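Local coordinates for chemosensory protein (Mamestra brassicae, PDB 1N8V) that probably binds and carries hydrophobic chemical signals in the moth, holding long-chain ligands such as bromo-dodecanol inside a small all-helical fold, at residues A[29-34]-A[85-90]. Numbering follows the deposited sequence.
Sequences CVMERG and TAKYDP. With BDD (bromo-dodecanol), chain E.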
loop_
_atom_site.group_PDB
_atom_site.type_symbol
_atom_site.label_atom_id
_atom_site.label_comp_id
_atom_site.label_asym_id
_atom_site.label_seq_id
_atom_site.Cartn_x
_atom_site.Cartn_y
_atom_site.Cartn_z
ATOM N N CYS A 29 -7.932 -7.359 2.529
ATOM C CA CYS A 29 -8.487 -7.209 1.184
ATOM C C CYS A 29 -7.383 -7.361 0.121
ATOM O O CYS A 29 -7.498 -8.139 -0.842
ATOM C CB CYS A 29 -9.146 -5.837 1.039
ATOM S SG CYS A 29 -9.382 -5.191 -0.655
ATOM N N VAL A 30 -6.305 -6.603 0.277
ATOM C CA VAL A 30 -5.226 -6.618 -0.713
ATOM C C VAL A 30 -4.504 -7.958 -0.730
ATOM O O VAL A 30 -4.002 -8.378 -1.766
ATOM C CB VAL A 30 -4.268 -5.419 -0.470
ATOM C CG1 VAL A 30 -3.041 -5.490 -1.312
ATOM C CG2 VAL A 30 -4.983 -4.122 -0.734
ATOM N N MET A 31 -4.480 -8.658 0.408
ATOM C CA MET A 31 -3.874 -9.993 0.463
ATOM C C MET A 31 -4.839 -11.087 -0.049
ATOM O O MET A 31 -4.503 -12.265 -0.031
ATOM C CB MET A 31 -3.436 -10.339 1.892
ATOM C CG MET A 31 -2.218 -9.588 2.345
ATOM S SD MET A 31 -0.714 -9.801 1.361
ATOM C CE MET A 31 -0.472 -11.593 1.584
ATOM N N GLU A 32 -6.025 -10.694 -0.520
ATOM C CA GLU A 32 -7.009 -11.622 -1.090
ATOM C C GLU A 32 -7.486 -12.706 -0.108
ATOM O O GLU A 32 -7.656 -13.881 -0.474
ATOM C CB GLU A 32 -6.476 -12.206 -2.412
ATOM C CG GLU A 32 -6.079 -11.141 -3.456
ATOM C CD GLU A 32 -5.840 -11.691 -4.864
ATOM O OE1 GLU A 32 -6.807 -12.252 -5.451
ATOM O OE2 GLU A 32 -4.716 -11.547 -5.404
ATOM N N ARG A 33 -7.715 -12.284 1.131
ATOM C CA ARG A 33 -8.228 -13.178 2.174
ATOM C C ARG A 33 -9.361 -12.555 3.002
ATOM O O ARG A 33 -9.815 -13.157 3.975
ATOM C CB ARG A 33 -7.099 -13.645 3.089
ATOM C CG ARG A 33 -6.390 -12.555 3.836
ATOM C CD ARG A 33 -5.399 -13.085 4.884
ATOM N NE ARG A 33 -4.697 -12.007 5.572
ATOM C CZ ARG A 33 -3.378 -11.813 5.587
ATOM N NH1 ARG A 33 -2.892 -10.792 6.270
ATOM N NH2 ARG A 33 -2.538 -12.614 4.946
ATOM N N GLY A 34 -9.830 -11.363 2.636
ATOM C CA GLY A 34 -10.907 -10.683 3.330
ATOM C C GLY A 34 -11.712 -9.815 2.376
ATOM O O GLY A 34 -11.271 -9.513 1.250
ATOM N N THR A 85 5.087 -7.272 0.406
ATOM C CA THR A 85 6.177 -7.188 -0.581
ATOM C C THR A 85 6.440 -8.572 -1.220
ATOM O O THR A 85 6.712 -8.665 -2.411
ATOM C CB THR A 85 7.419 -6.505 0.009
ATOM O OG1 THR A 85 8.359 -6.190 -1.044
ATOM C CG2 THR A 85 8.137 -7.394 1.020
ATOM N N ALA A 86 6.314 -9.645 -0.450
ATOM C CA ALA A 86 6.488 -10.978 -1.014
ATOM C C ALA A 86 5.422 -11.325 -2.058
ATOM O O ALA A 86 5.731 -11.971 -3.065
ATOM C CB ALA A 86 6.539 -12.057 0.075
ATOM N N LYS A 87 4.174 -10.929 -1.817
ATOM C CA LYS A 87 3.104 -11.252 -2.744
ATOM C C LYS A 87 3.151 -10.389 -4.004
ATOM O O LYS A 87 3.051 -10.892 -5.131
ATOM C CB LYS A 87 1.732 -11.107 -2.057
ATOM C CG LYS A 87 0.540 -11.286 -3.020
ATOM C CD LYS A 87 -0.782 -11.317 -2.269
ATOM C CE LYS A 87 -1.975 -11.219 -3.216
ATOM N NZ LYS A 87 -2.150 -12.448 -4.025
ATOM N N TYR A 88 3.256 -9.075 -3.816
ATOM C CA TYR A 88 3.181 -8.133 -4.945
ATOM C C TYR A 88 4.519 -7.791 -5.611
ATOM O O TYR A 88 4.538 -7.309 -6.735
ATOM C CB TYR A 88 2.470 -6.846 -4.484
ATOM C CG TYR A 88 0.963 -7.039 -4.375
ATOM C CD1 TYR A 88 0.152 -6.877 -5.479
ATOM C CD2 TYR A 88 0.363 -7.391 -3.174
ATOM C CE1 TYR A 88 -1.215 -7.066 -5.398
ATOM C CE2 TYR A 88 -0.990 -7.588 -3.077
ATOM C CZ TYR A 88 -1.784 -7.409 -4.195
ATOM O OH TYR A 88 -3.163 -7.584 -4.136
ATOM N N ASP A 89 5.630 -8.023 -4.924
ATOM C CA ASP A 89 6.958 -7.716 -5.483
ATOM C C ASP A 89 7.890 -8.905 -5.240
ATOM O O ASP A 89 8.922 -8.754 -4.605
ATOM C CB ASP A 89 7.478 -6.438 -4.823
ATOM C CG ASP A 89 8.689 -5.836 -5.499
ATOM O OD1 ASP A 89 9.097 -6.266 -6.619
ATOM O OD2 ASP A 89 9.308 -4.898 -4.922
ATOM N N PRO A 90 7.540 -10.081 -5.770
ATOM C CA PRO A 90 8.298 -11.308 -5.483
ATOM C C PRO A 90 9.738 -11.276 -5.962
ATOM O O PRO A 90 10.546 -12.023 -5.397
ATOM C CB PRO A 90 7.488 -12.394 -6.226
ATOM C CG PRO A 90 6.808 -11.666 -7.282
ATOM C CD PRO A 90 6.376 -10.370 -6.628
HETATM O O1 BDD E . 8.252 -3.969 -2.538
HETATM C C1 BDD E . 7.178 -3.045 -2.726
HETATM C C2 BDD E . 5.911 -3.539 -2.017
HETATM C C3 BDD E . 4.855 -2.436 -2.014
HETATM C C4 BDD E . 3.590 -2.801 -1.231
HETATM C C5 BDD E . 3.028 -1.566 -0.515
HETATM C C6 BDD E . 1.559 -1.313 -0.802
HETATM C C7 BDD E . 1.032 -0.074 -0.071
HETATM C C8 BDD E . 0.315 0.877 -1.003
HETATM C C9 BDD E . -0.487 1.928 -0.248
HETATM C C10 BDD E . -1.203 2.886 -1.203
HETATM C C11 BDD E . -1.475 4.285 -0.645
HETATM C C12 BDD E . -1.641 5.401 -1.727
HETATM BR BR BDD E . -2.760 6.426 -1.175
HETATM O O HOH W 1 -2.996 -14.123 -1.713
HETATM O O HOH W 2 -3.777 -9.153 -6.350
#
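The Schellman motif that ends helix 20-30 meets the last turn of helix 78-88, where Val30, Met31 and Glu32 touch Lys87 and Tyr88. Tyr88 OH donates to Val30 O at 2.6 Å. The carbonyl oxygen lies in the plane of the phenol ring, at its edge, and is met on a lone pair with a C=O...OH angle of 142°. Val30 CG1 packs on Tyr88 CE2 at 3.4 Å. Val30 also touches Leu43 and Leu47 of helix 38-53 and a bound bromo-dodecanol. The Lys87 chain runs out toward Glu32, extended as far as CE and bent at chi4 (70°). Its NZ forms a salt bridge with Glu32 OE2 at 3.0 Å, reaching it from above the carboxylate plane. The two side chains cross at about a right angle. Met31 is folded back at chi2 and chi3, which brings CE within 3.9 Å of Lys87 CD. One water joins Lys87 NZ to Met31 O. A second donates to Glu32 OE2 and to Tyr88 OH, so the phenol oxygen gives its proton to Val30 O and accepts one from water. An alanine in place of Lys87 would probably leave the Glu32 carboxylate without this countercharge and take away the methylene that Met31 CE rests against. Thr85 in the last turn and Asp89 just past the helix end lie at the hydroxyl of another bromo-dodecanol, with O1 donating to Asp89 OD2 at 2.8 Å. The chemistry implies a salt bridge on the exposed side, linked by a shared water to the phenol-carbonyl bond of buried Val30 and Tyr88, with Val30 lining the ligand pocket.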